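Local coordinates for AT27789p (PDB 5UZM), which probably binds RNA, including mRNA, through quasi-RNA recognition motifs, the second of which makes up this chain, at residues F56-S61 with A89-A94. Sequence-based numbering, arbitrary orientation. Where two conformers were deposited one is given.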
# COMPACT_ATOMS: atom_id res chain seq x y z
N PHE A 56 0.76 -3.76 0.01
CA PHE A 56 1.76 -3.14 -0.86
C PHE A 56 1.00 -2.33 -1.90
O PHE A 56 -0.07 -2.75 -2.34
CB PHE A 56 2.62 -4.17 -1.58
CG PHE A 56 3.60 -4.84 -0.68
CD1 PHE A 56 3.22 -5.93 0.05
CD2 PHE A 56 4.89 -4.36 -0.55
CE1 PHE A 56 4.12 -6.57 0.91
CE2 PHE A 56 5.78 -4.98 0.31
CZ PHE A 56 5.40 -6.08 1.01
N VAL A 57 1.53 -1.17 -2.26
CA VAL A 57 0.92 -0.32 -3.28
C VAL A 57 2.01 0.08 -4.27
O VAL A 57 3.09 0.51 -3.86
CB VAL A 57 0.24 0.93 -2.66
CG1 VAL A 57 -0.34 1.84 -3.75
CG2 VAL A 57 -0.85 0.48 -1.65
N GLN A 58 1.72 -0.09 -5.56
CA GLN A 58 2.63 0.21 -6.66
C GLN A 58 2.15 1.46 -7.37
O GLN A 58 1.00 1.51 -7.78
CB GLN A 58 2.62 -0.92 -7.68
CG GLN A 58 3.07 -2.22 -7.18
CD GLN A 58 3.41 -3.17 -8.31
OE1 GLN A 58 3.06 -4.35 -8.28
NE2 GLN A 58 4.10 -2.65 -9.32
N PHE A 59 3.05 2.43 -7.56
CA PHE A 59 2.75 3.68 -8.25
C PHE A 59 3.40 3.72 -9.63
O PHE A 59 4.28 2.94 -9.96
CB PHE A 59 3.24 4.87 -7.42
CG PHE A 59 2.60 4.95 -6.06
CD1 PHE A 59 1.34 5.55 -5.93
CD2 PHE A 59 3.21 4.42 -4.95
CE1 PHE A 59 0.72 5.60 -4.68
CE2 PHE A 59 2.59 4.48 -3.67
CZ PHE A 59 1.33 5.06 -3.56
N GLU A 60 2.98 4.72 -10.42
CA GLU A 60 3.49 4.82 -11.78
C GLU A 60 4.80 5.56 -11.86
O GLU A 60 5.49 5.47 -12.88
CB GLU A 60 2.46 5.53 -12.66
CG GLU A 60 2.39 4.97 -14.04
CD GLU A 60 1.75 3.61 -14.03
OE1 GLU A 60 0.66 3.49 -13.43
OE2 GLU A 60 2.33 2.67 -14.61
N SER A 61 5.17 6.31 -10.83
CA SER A 61 6.31 7.20 -10.92
C SER A 61 7.03 7.25 -9.59
O SER A 61 6.48 6.96 -8.53
CB SER A 61 5.90 8.62 -11.35
OG SER A 61 5.27 9.31 -10.28
N ALA A 89 10.34 -6.72 -5.74
CA ALA A 89 10.70 -8.05 -5.25
C ALA A 89 10.09 -8.32 -3.87
O ALA A 89 9.62 -9.43 -3.60
CB ALA A 89 12.22 -8.22 -5.20
N GLU A 90 10.08 -7.32 -2.99
CA GLU A 90 9.46 -7.53 -1.68
C GLU A 90 7.96 -7.73 -1.83
O GLU A 90 7.36 -8.58 -1.16
CB GLU A 90 9.78 -6.36 -0.74
CG GLU A 90 9.26 -6.62 0.68
CD GLU A 90 9.46 -5.44 1.66
OE1 GLU A 90 9.50 -5.68 2.89
OE2 GLU A 90 9.57 -4.28 1.22
N MET A 91 7.32 -6.94 -2.70
CA MET A 91 5.89 -7.12 -2.95
C MET A 91 5.60 -8.52 -3.49
O MET A 91 4.66 -9.20 -3.03
CB MET A 91 5.40 -6.04 -3.92
CG MET A 91 3.92 -6.16 -4.32
SD MET A 91 3.50 -4.68 -5.26
CE MET A 91 1.70 -4.65 -5.05
N LYS A 92 6.37 -8.96 -4.48
CA LYS A 92 6.10 -10.28 -5.07
C LYS A 92 6.33 -11.40 -4.07
O LYS A 92 5.59 -12.39 -4.05
CB LYS A 92 6.96 -10.49 -6.32
CG LYS A 92 6.53 -9.62 -7.49
CD LYS A 92 5.60 -10.37 -8.42
CE LYS A 92 5.30 -9.55 -9.66
NZ LYS A 92 6.52 -8.85 -10.14
N ARG A 93 7.37 -11.29 -3.24
CA ARG A 93 7.64 -12.34 -2.26
C ARG A 93 6.46 -12.53 -1.31
O ARG A 93 5.98 -13.65 -1.10
CB ARG A 93 8.91 -12.03 -1.48
CG ARG A 93 10.15 -12.67 -2.06
CD ARG A 93 11.26 -12.72 -1.04
NE ARG A 93 11.39 -11.46 -0.31
CZ ARG A 93 11.93 -10.36 -0.82
NH1 ARG A 93 12.37 -10.35 -2.07
NH2 ARG A 93 12.02 -9.26 -0.09
N ALA A 94 5.97 -11.43 -0.73
CA ALA A 94 4.95 -11.53 0.30
C ALA A 94 3.58 -11.87 -0.26
O ALA A 94 2.67 -12.17 0.53
CB ALA A 94 4.88 -10.22 1.09
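Met91 sets its CA over the ring of Phe56, 3.8 Å from the ring centroid and only 11° off the normal, a CH-pi contact on one face. From there the Met91 side chain runs back toward the strand, CG anti to the backbone N (chi1 177°) and the chain extended beyond it, while Phe56 points the other way, and the two slide past each other until CE of Met91 rests 3.6 Å from CB of Phe56. This buried pair is the tight part. Two residues on, past Val57, which points away from the helix, Gln58 lays its CG against SD and CE of Met91. This chain is a quasi-RNA recognition motif; its C-terminal helix 88-94 lies against the antiparallel sheet, with strand 54-58 between 41-45 and 10-14, on the side away from helix 62-69, the usual RNA-binding face of such domains. An alanine in place of Phe56 would probably leave Met91 CA without its aromatic face and open a gap under the helix. The outer end of the ring is the solvent side: exposed Ala94 touches CE1 of Phe56 with its CB at 3.7 Å, and partly exposed Glu90 brings its CG to 3.9 Å from CE2 of Phe56. The Glu90 carboxylate carbon sits at the ring edge, its oxygens engaged by Lys12 in a salt bridge and by Ser86 in a hydrogen bond.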